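Local coordinates for protein bacterial regulatory proteins, tetR family (Corynebacterium glutamicum, PDB 3AQT) that represses transcription as a TetR-family regulator, probably by binding DNA through a helix-turn-helix, and takes up resorcinol as its inducer, at residues B[164-169]-B[182-187]; B[152-157]-B[189-194]; B[49-54]-B[84-89]. All coordinates share one frame; numbering follows the deposited sequence.

Interaction 1: residues B[164-169]-B[182-187]; sequences RDLLHG and LATTCT. With RCO (resorcinol), chain D.
L166 reaches across from helix 159-171, its CG beside the backbone N (chi1 -71°) and the chain running straight on (chi2 178°), to set a single methyl, CD1, against helix 180-199. That methyl lies 4.0 Å from CB of A183 and 4.0 Å from OG1 of T184. L166 and T184 cross at a slant, and the small A183 lets the leucine methyl approach the helix surface. The hydroxyl of T184 is engaged by the backbone O of L180, one turn earlier, so it can meet a methyl without forgoing a hydrogen bond. T187 also turns its hydroxyl to its own helix: OG1 donates to the carbonyl O of A183 at 2.5 Å, while T187 N reaches the same oxygen from the opposite face of the carbonyl plane. F123 of helix 119-134 packs on both L166 and T187.

D165 faces the ligand. Its OD2 accepts the hydroxyl O3 of resorcinol at 2.6 Å. The other carboxylate oxygen, OD1, is gripped side-on by R164, whose NE lies 3.1 Å and NH2 3.2 Å from it. Both nitrogens come from the same face of the carboxylate, well above its plane, whereas OD1 sits almost in the guanidinium plane. R164 NH2 also forms a salt bridge with D110 of helix 90-111.

Aspartate suits this place because one oxygen can take the phenol while the other is held. The arginine probably stabilises the charged carboxylate in a buried setting, keeping it an acceptor for the ligand hydroxyl.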
loop_
_atom_site.group_PDB
_atom_site.type_symbol
_atom_site.label_atom_id
_atom_site.label_comp_id
_atom_site.label_asym_id
_atom_site.label_seq_id
_atom_site.Cartn_x
_atom_site.Cartn_y
_atom_site.Cartn_z
ATOM N N ARG B 164 -9.517 -11.788 12.226
ATOM C CA ARG B 164 -9.845 -12.779 13.240
ATOM C C ARG B 164 -8.703 -12.881 14.241
ATOM O O ARG B 164 -8.910 -12.798 15.453
ATOM C CB ARG B 164 -10.047 -14.147 12.586
ATOM C CG ARG B 164 -10.216 -15.298 13.573
ATOM C CD ARG B 164 -9.930 -16.620 12.901
ATOM N NE ARG B 164 -8.536 -16.708 12.478
ATOM C CZ ARG B 164 -8.113 -17.385 11.414
ATOM N NH1 ARG B 164 -8.980 -18.037 10.649
ATOM N NH2 ARG B 164 -6.819 -17.411 11.117
ATOM N N ASP B 165 -7.496 -13.075 13.719
ATOM C CA ASP B 165 -6.326 -13.196 14.566
ATOM C C ASP B 165 -6.145 -11.945 15.422
ATOM O O ASP B 165 -5.817 -12.041 16.601
ATOM C CB ASP B 165 -5.073 -13.474 13.722
ATOM C CG ASP B 165 -5.062 -14.883 13.134
ATOM O OD1 ASP B 165 -5.839 -15.739 13.605
ATOM O OD2 ASP B 165 -4.267 -15.150 12.208
ATOM N N LEU B 166 -6.369 -10.774 14.839
ATOM C CA LEU B 166 -6.236 -9.530 15.580
ATOM C C LEU B 166 -7.327 -9.385 16.636
ATOM O O LEU B 166 -7.058 -8.945 17.750
ATOM C CB LEU B 166 -6.268 -8.338 14.630
ATOM C CG LEU B 166 -5.027 -8.182 13.743
ATOM C CD1 LEU B 166 -5.226 -6.986 12.811
ATOM C CD2 LEU B 166 -3.771 -8.002 14.609
ATOM N N LEU B 167 -8.557 -9.753 16.293
ATOM C CA LEU B 167 -9.654 -9.671 17.246
ATOM C C LEU B 167 -9.343 -10.558 18.444
ATOM O O LEU B 167 -9.604 -10.202 19.591
ATOM C CB LEU B 167 -10.960 -10.139 16.613
ATOM C CG LEU B 167 -12.118 -10.203 17.616
ATOM C CD1 LEU B 167 -12.331 -8.821 18.244
ATOM C CD2 LEU B 167 -13.379 -10.696 16.918
ATOM N N HIS B 168 -8.792 -11.730 18.154
ATOM C CA HIS B 168 -8.416 -12.692 19.178
ATOM C C HIS B 168 -7.424 -12.028 20.145
ATOM O O HIS B 168 -7.597 -12.074 21.363
ATOM C CB HIS B 168 -7.798 -13.914 18.485
ATOM C CG HIS B 168 -7.257 -14.942 19.425
ATOM N ND1 HIS B 168 -7.660 -15.040 20.739
ATOM C CD2 HIS B 168 -6.349 -15.930 19.233
ATOM C CE1 HIS B 168 -7.021 -16.042 21.318
ATOM N NE2 HIS B 168 -6.219 -16.597 20.427
ATOM N N GLY B 169 -6.397 -11.390 19.591
ATOM C CA GLY B 169 -5.406 -10.726 20.417
ATOM C C GLY B 169 -5.966 -9.554 21.205
ATOM O O GLY B 169 -5.462 -9.208 22.273
ATOM N N LEU B 182 -9.092 -0.836 10.298
ATOM C CA LEU B 182 -7.918 -0.046 9.975
ATOM C C LEU B 182 -6.656 -0.883 10.150
ATOM O O LEU B 182 -5.787 -0.896 9.284
ATOM C CB LEU B 182 -7.836 1.185 10.877
ATOM C CG LEU B 182 -6.568 2.016 10.644
ATOM C CD1 LEU B 182 -6.678 2.715 9.291
ATOM C CD2 LEU B 182 -6.377 3.038 11.755
ATOM N N ALA B 183 -6.556 -1.591 11.270
ATOM C CA ALA B 183 -5.379 -2.410 11.526
ATOM C C ALA B 183 -5.238 -3.487 10.468
ATOM O O ALA B 183 -4.135 -3.807 10.037
ATOM C CB ALA B 183 -5.461 -3.040 12.910
ATOM N N THR B 184 -6.354 -4.052 10.042
ATOM C CA THR B 184 -6.295 -5.093 9.027
ATOM C C THR B 184 -5.819 -4.535 7.684
ATOM O O THR B 184 -4.909 -5.080 7.061
ATOM C CB THR B 184 -7.680 -5.764 8.834
ATOM O OG1 THR B 184 -8.068 -6.396 10.061
ATOM C CG2 THR B 184 -7.622 -6.813 7.721
ATOM N N THR B 185 -6.426 -3.441 7.245
ATOM C CA THR B 185 -6.048 -2.869 5.968
ATOM C C THR B 185 -4.629 -2.294 5.967
ATOM O O THR B 185 -3.920 -2.397 4.964
ATOM C CB THR B 185 -7.066 -1.796 5.516
ATOM O OG1 THR B 185 -6.838 -1.485 4.138
ATOM C CG2 THR B 185 -6.940 -0.533 6.351
ATOM N N CYS B 186 -4.202 -1.711 7.086
ATOM C CA CYS B 186 -2.855 -1.148 7.168
ATOM C C CYS B 186 -1.800 -2.243 7.155
ATOM O O CYS B 186 -0.709 -2.068 6.603
ATOM C CB CYS B 186 -2.697 -0.297 8.430
ATOM S SG CYS B 186 -3.519 1.303 8.321
ATOM N N THR B 187 -2.130 -3.372 7.774
ATOM C CA THR B 187 -1.221 -4.505 7.823
ATOM C C THR B 187 -0.873 -4.930 6.396
ATOM O O THR B 187 0.296 -5.090 6.056
ATOM C CB THR B 187 -1.865 -5.692 8.576
ATOM O OG1 THR B 187 -2.129 -5.304 9.927
ATOM C CG2 THR B 187 -0.947 -6.896 8.574
HETATM C C1 RCO D . -3.370 -14.466 7.672
HETATM C C2 RCO D . -3.475 -14.380 9.096
HETATM C C3 RCO D . -2.849 -13.308 9.790
HETATM C C4 RCO D . -2.137 -12.337 9.064
HETATM C C5 RCO D . -2.034 -12.421 7.666
HETATM C C6 RCO D . -2.655 -13.490 6.965
HETATM O O1 RCO D . -3.983 -15.520 7.001
HETATM O O3 RCO D . -2.930 -13.198 11.175
#

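Interaction 2: residues B[152-157]-B[189-194]; sequences PVLMRI and GSLIAA
L154 and I192 meet through extended branches. In L154, CG lies beside the backbone N (chi1 -75°) and the chain then runs on nearly straight to CD1 (chi2 169°), which carries this methyl out from helix 150-157. I192 does the same from helix 180-199: CG1 stands opposite its own carbonyl carbon and CD1 prolongs the line (chi2 166°). The two side chains slide past each other in opposite directions. CD1 of L154 rests 3.9 Å from CG1 and 4.0 Å from CD1 of I192, touching the ethyl arm of the isoleucine along its length.

The same leucine methyl has a looser neighbour in L191, whose CD2 is 4.4 Å away. L154 thus faces two consecutive residues of the other helix. Leucine fits because a single methyl, CD1, projects far enough to meet both neighbours, while each partner offers an aliphatic branch. The backbones stay well apart, with the CA atoms of L154 and G189, the nearest pair, separated by 9.5 Å; the gap is spanned by side chains alone, and no hydrogen bond links the two segments.

Aromatic rings pack around the contact. F144 of helix 138-146 touches both L154 and I192, F102 of helix 90-111 packs on L154, and F213 of helix 209-220 lies on L191. On another side of helix 180-199, S190, A193 and A194 pack against the second subunit, where small side chains permit close approach.

Helix 180-199 thus serves both the interior and the dimer interface. With the side chain of L191 about 6 Å from bound resorcinol, this is apolar helix packing within the all-helical ligand-binding and dimerisation domain of a TetR-family regulator, near its inducer pocket.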
loop_
_atom_site.group_PDB
_atom_site.type_symbol
_atom_site.label_atom_id
_atom_site.label_comp_id
_atom_site.label_asym_id
_atom_site.label_seq_id
_atom_site.Cartn_x
_atom_site.Cartn_y
_atom_site.Cartn_z
ATOM N N PRO B 152 -6.596 -5.196 -2.714
ATOM C CA PRO B 152 -7.993 -5.654 -2.682
ATOM C C PRO B 152 -8.118 -7.182 -2.628
ATOM O O PRO B 152 -9.005 -7.712 -1.957
ATOM C CB PRO B 152 -8.582 -5.077 -3.974
ATOM C CG PRO B 152 -7.743 -3.874 -4.241
ATOM C CD PRO B 152 -6.352 -4.334 -3.885
ATOM N N VAL B 153 -7.245 -7.884 -3.347
ATOM C CA VAL B 153 -7.269 -9.344 -3.360
ATOM C C VAL B 153 -6.877 -9.869 -1.982
ATOM O O VAL B 153 -7.551 -10.723 -1.418
ATOM C CB VAL B 153 -6.299 -9.927 -4.421
ATOM C CG1 VAL B 153 -6.290 -11.449 -4.332
ATOM C CG2 VAL B 153 -6.722 -9.493 -5.822
ATOM N N LEU B 154 -5.783 -9.350 -1.441
ATOM C CA LEU B 154 -5.339 -9.759 -0.122
ATOM C C LEU B 154 -6.458 -9.549 0.896
ATOM O O LEU B 154 -6.682 -10.390 1.766
ATOM C CB LEU B 154 -4.092 -8.973 0.289
ATOM C CG LEU B 154 -2.809 -9.412 -0.413
ATOM C CD1 LEU B 154 -1.699 -8.413 -0.155
ATOM C CD2 LEU B 154 -2.419 -10.794 0.074
HETATM N N MSE B 155 -7.180 -8.441 0.764
HETATM C CA MSE B 155 -8.272 -8.129 1.680
HETATM C C MSE B 155 -9.471 -9.053 1.569
HETATM O O MSE B 155 -10.166 -9.290 2.553
HETATM C CB MSE B 155 -8.713 -6.673 1.494
HETATM C CG MSE B 155 -7.687 -5.660 1.997
HETATM SE SE MSE B 155 -7.581 -5.506 3.947
HETATM C CE MSE B 155 -7.038 -7.283 4.375
ATOM N N ARG B 156 -9.723 -9.578 0.377
ATOM C CA ARG B 156 -10.858 -10.475 0.185
ATOM C C ARG B 156 -10.555 -11.860 0.731
ATOM O O ARG B 156 -11.423 -12.519 1.290
ATOM C CB ARG B 156 -11.199 -10.642 -1.305
ATOM C CG ARG B 156 -11.565 -9.390 -2.043
ATOM C CD ARG B 156 -12.280 -9.728 -3.335
ATOM N NE ARG B 156 -11.420 -10.314 -4.367
ATOM C CZ ARG B 156 -10.850 -9.620 -5.349
ATOM N NH1 ARG B 156 -11.036 -8.308 -5.438
ATOM N NH2 ARG B 156 -10.124 -10.242 -6.266
ATOM N N ILE B 157 -9.316 -12.299 0.555
ATOM C CA ILE B 157 -8.915 -13.634 0.973
ATOM C C ILE B 157 -8.278 -13.772 2.347
ATOM O O ILE B 157 -8.714 -14.604 3.140
ATOM C CB ILE B 157 -7.953 -14.256 -0.067
ATOM C CG1 ILE B 157 -8.556 -14.134 -1.471
ATOM C CG2 ILE B 157 -7.692 -15.712 0.267
ATOM C CD1 ILE B 157 -9.923 -14.827 -1.731
ATOM N N GLY B 189 -1.331 -3.143 3.642
ATOM C CA GLY B 189 -0.745 -2.047 2.901
ATOM C C GLY B 189 0.749 -2.071 3.176
ATOM O O GLY B 189 1.564 -1.896 2.268
ATOM N N SER B 190 1.105 -2.311 4.438
ATOM C CA SER B 190 2.508 -2.385 4.860
ATOM C C SER B 190 3.203 -3.607 4.284
ATOM O O SER B 190 4.371 -3.543 3.897
ATOM C CB SER B 190 2.611 -2.463 6.381
ATOM O OG SER B 190 2.156 -1.269 6.986
ATOM N N LEU B 191 2.487 -4.726 4.246
ATOM C CA LEU B 191 3.049 -5.965 3.724
ATOM C C LEU B 191 3.510 -5.751 2.291
ATOM O O LEU B 191 4.650 -6.063 1.941
ATOM C CB LEU B 191 2.007 -7.085 3.774
ATOM C CG LEU B 191 2.433 -8.453 3.223
ATOM C CD1 LEU B 191 3.431 -9.112 4.163
ATOM C CD2 LEU B 191 1.204 -9.335 3.068
ATOM N N ILE B 192 2.621 -5.204 1.467
ATOM C CA ILE B 192 2.932 -4.950 0.068
ATOM C C ILE B 192 4.190 -4.086 -0.076
ATOM O O ILE B 192 5.117 -4.443 -0.810
ATOM C CB ILE B 192 1.734 -4.270 -0.642
ATOM C CG1 ILE B 192 0.553 -5.246 -0.681
ATOM C CG2 ILE B 192 2.139 -3.822 -2.044
ATOM C CD1 ILE B 192 -0.788 -4.617 -1.051
ATOM N N ALA B 193 4.224 -2.955 0.624
ATOM C CA ALA B 193 5.384 -2.079 0.553
ATOM C C ALA B 193 6.602 -2.848 1.028
ATOM O O ALA B 193 7.665 -2.807 0.400
ATOM C CB ALA B 193 5.174 -0.855 1.419
ATOM N N ALA B 194 6.450 -3.560 2.138
ATOM C CA ALA B 194 7.559 -4.329 2.683
ATOM C C ALA B 194 8.113 -5.337 1.677
ATOM O O ALA B 194 9.324 -5.464 1.509
ATOM C CB ALA B 194 7.123 -5.045 3.966
#

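Interaction 3: residues B[49-54]-B[84-89]; sequences ARLITS and YNYFPD
L51 is the first residue of 49-54 to meet the loop 84-89, and it does so chiefly through CD1. This methyl lies 4.0 Å from CB of Y86 and 3.9 Å from CE2 of F87, filling the angle between two consecutive aromatic side chains. It stands at the edge of the F87 ring, close to the ring plane, and approaches the Y86 ring obliquely. The extended form of the leucine, with CD1 continuing straight beyond CG (chi2 173°), brings the methyl there, while its CB comes 4.0 Å from F87 CE2. L51 and F87 run past each other in opposite directions; A76 and F83 also touch the leucine, so a compact aliphatic group is surrounded by apolar neighbours.

Both segments belong to the TetR-type DNA-binding domain, and 84-87 form the end of its predicted helix-turn-helix motif. The contact holds the exit of that motif against helix 41-62, the first modelled helix of the domain.

I52 follows, crossing F87 at about a right angle. Its CB does not face the loop directly, but the bent ethyl arm (chi2 -52°) turns CD1 to within 3.5 Å of F87 CZ, and CG1 lies 4.1 Å from the same ring carbon. L93 of helix 90-111 touches both I52 and F87, so the isoleucine lies among three elements of the domain. A flat, buried phenylalanine suits the place opposite, since L51 lies along its CD2-CE2 side while I52 meets CZ at the far end. S54, one turn beyond R50, directs its hydroxyl to the backbone O of I72, a polar tie from helix 41-62 to helix 69-75. In the loop, D89 caps the helix that follows, its OD2 accepting from Q92 N.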
loop_
_atom_site.group_PDB
_atom_site.type_symbol
_atom_site.label_atom_id
_atom_site.label_comp_id
_atom_site.label_asym_id
_atom_site.label_seq_id
_atom_site.Cartn_x
_atom_site.Cartn_y
_atom_site.Cartn_z
ATOM N N ALA B 49 -12.423 -22.124 -14.984
ATOM C CA ALA B 49 -11.596 -22.940 -14.116
ATOM C C ALA B 49 -10.333 -23.404 -14.835
ATOM O O ALA B 49 -9.228 -23.343 -14.275
ATOM C CB ALA B 49 -12.394 -24.134 -13.626
ATOM N N ARG B 50 -10.492 -23.858 -16.078
ATOM C CA ARG B 50 -9.360 -24.332 -16.867
ATOM C C ARG B 50 -8.407 -23.214 -17.237
ATOM O O ARG B 50 -7.191 -23.423 -17.310
ATOM C CB ARG B 50 -9.852 -25.033 -18.127
ATOM C CG ARG B 50 -10.564 -26.327 -17.840
ATOM C CD ARG B 50 -11.147 -26.927 -19.092
ATOM N NE ARG B 50 -11.976 -28.084 -18.778
ATOM C CZ ARG B 50 -12.620 -28.811 -19.686
ATOM N NH1 ARG B 50 -12.529 -28.499 -20.974
ATOM N NH2 ARG B 50 -13.349 -29.856 -19.309
ATOM N N LEU B 51 -8.956 -22.030 -17.482
ATOM C CA LEU B 51 -8.140 -20.870 -17.816
ATOM C C LEU B 51 -7.313 -20.483 -16.600
ATOM O O LEU B 51 -6.119 -20.191 -16.716
ATOM C CB LEU B 51 -9.023 -19.697 -18.255
ATOM C CG LEU B 51 -9.591 -19.844 -19.671
ATOM C CD1 LEU B 51 -10.570 -18.735 -19.962
ATOM C CD2 LEU B 51 -8.445 -19.822 -20.677
ATOM N N ILE B 52 -7.944 -20.503 -15.429
ATOM C CA ILE B 52 -7.256 -20.166 -14.190
ATOM C C ILE B 52 -6.083 -21.125 -13.987
ATOM O O ILE B 52 -4.966 -20.703 -13.680
ATOM C CB ILE B 52 -8.220 -20.249 -12.983
ATOM C CG1 ILE B 52 -9.258 -19.129 -13.082
ATOM C CG2 ILE B 52 -7.454 -20.128 -11.679
ATOM C CD1 ILE B 52 -8.747 -17.712 -13.275
ATOM N N THR B 53 -6.346 -22.417 -14.170
ATOM C CA THR B 53 -5.322 -23.450 -14.017
ATOM C C THR B 53 -4.209 -23.242 -15.036
ATOM O O THR B 53 -3.023 -23.375 -14.716
ATOM C CB THR B 53 -5.928 -24.870 -14.215
ATOM O OG1 THR B 53 -6.928 -25.102 -13.215
ATOM C CG2 THR B 53 -4.851 -25.950 -14.101
ATOM N N SER B 54 -4.592 -22.916 -16.264
ATOM C CA SER B 54 -3.609 -22.695 -17.320
ATOM C C SER B 54 -2.706 -21.517 -16.971
ATOM O O SER B 54 -1.473 -21.632 -16.984
ATOM C CB SER B 54 -4.313 -22.431 -18.655
ATOM O OG SER B 54 -3.357 -22.246 -19.687
ATOM N N TYR B 84 -12.128 -13.677 -24.132
ATOM C CA TYR B 84 -13.029 -12.667 -23.591
ATOM C C TYR B 84 -14.488 -13.091 -23.520
ATOM O O TYR B 84 -15.385 -12.266 -23.356
ATOM C CB TYR B 84 -12.853 -11.365 -24.373
ATOM C CG TYR B 84 -11.452 -10.833 -24.200
ATOM C CD1 TYR B 84 -11.051 -10.278 -22.990
ATOM C CD2 TYR B 84 -10.498 -10.983 -25.203
ATOM C CE1 TYR B 84 -9.732 -9.889 -22.775
ATOM C CE2 TYR B 84 -9.174 -10.598 -25.001
ATOM C CZ TYR B 84 -8.795 -10.052 -23.783
ATOM O OH TYR B 84 -7.484 -9.687 -23.558
ATOM N N ASN B 85 -14.720 -14.392 -23.630
ATOM C CA ASN B 85 -16.065 -14.928 -23.514
ATOM C C ASN B 85 -16.212 -15.448 -22.090
ATOM O O ASN B 85 -17.306 -15.813 -21.664
ATOM C CB ASN B 85 -16.270 -16.085 -24.487
ATOM C CG ASN B 85 -16.909 -15.651 -25.787
ATOM O OD1 ASN B 85 -17.029 -16.444 -26.718
ATOM N ND2 ASN B 85 -17.335 -14.392 -25.858
ATOM N N TYR B 86 -15.101 -15.472 -21.357
ATOM C CA TYR B 86 -15.090 -15.986 -19.991
ATOM C C TYR B 86 -14.560 -14.991 -18.965
ATOM O O TYR B 86 -14.852 -15.103 -17.777
ATOM C CB TYR B 86 -14.260 -17.265 -19.958
ATOM C CG TYR B 86 -14.655 -18.238 -21.041
ATOM C CD1 TYR B 86 -15.815 -19.010 -20.929
ATOM C CD2 TYR B 86 -13.880 -18.374 -22.191
ATOM C CE1 TYR B 86 -16.188 -19.896 -21.938
ATOM C CE2 TYR B 86 -14.243 -19.254 -23.206
ATOM C CZ TYR B 86 -15.394 -20.012 -23.074
ATOM O OH TYR B 86 -15.743 -20.891 -24.076
ATOM N N PHE B 87 -13.763 -14.033 -19.429
ATOM C CA PHE B 87 -13.209 -12.981 -18.578
ATOM C C PHE B 87 -13.303 -11.664 -19.351
ATOM O O PHE B 87 -13.029 -11.619 -20.552
ATOM C CB PHE B 87 -11.749 -13.273 -18.238
ATOM C CG PHE B 87 -11.563 -14.380 -17.239
ATOM C CD1 PHE B 87 -11.630 -14.119 -15.873
ATOM C CD2 PHE B 87 -11.347 -15.690 -17.664
ATOM C CE1 PHE B 87 -11.484 -15.144 -14.945
ATOM C CE2 PHE B 87 -11.202 -16.717 -16.744
ATOM C CZ PHE B 87 -11.272 -16.443 -15.381
ATOM N N PRO B 88 -13.710 -10.576 -18.680
ATOM C CA PRO B 88 -13.818 -9.287 -19.367
ATOM C C PRO B 88 -12.448 -8.753 -19.757
ATOM O O PRO B 88 -12.300 -8.063 -20.767
ATOM C CB PRO B 88 -14.506 -8.406 -18.328
ATOM C CG PRO B 88 -13.981 -8.954 -17.041
ATOM C CD PRO B 88 -14.104 -10.446 -17.267
ATOM N N ASP B 89 -11.443 -9.080 -18.956
ATOM C CA ASP B 89 -10.100 -8.615 -19.234
ATOM C C ASP B 89 -9.036 -9.493 -18.599
ATOM O O ASP B 89 -9.335 -10.499 -17.957
ATOM C CB ASP B 89 -9.924 -7.188 -18.724
ATOM C CG ASP B 89 -10.305 -7.052 -17.265
ATOM O OD1 ASP B 89 -11.408 -6.530 -16.988
ATOM O OD2 ASP B 89 -9.510 -7.482 -16.396
#

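In the fold
From the N terminus, interaction 3 comes first: it closes a loop of 29 residues between helix 41-62 and the segment leading into helix 90-111, within the DNA-binding domain. The chain then enters the C-terminal domain, where interaction 2 joins helix 150-157 to helix 180-199 across 31 residues. Interaction 1 lies within that span, closing a shorter loop of 12 residues between helix 159-171 and an earlier part of helix 180-199. These two contacts share that helix, have centres 12 Å apart and touch where M155 packs on T184 and T185; both also border the second subunit. Interaction 3 stands apart, its centre 24 Å from that of interaction 2 and 33 Å from that of interaction 1.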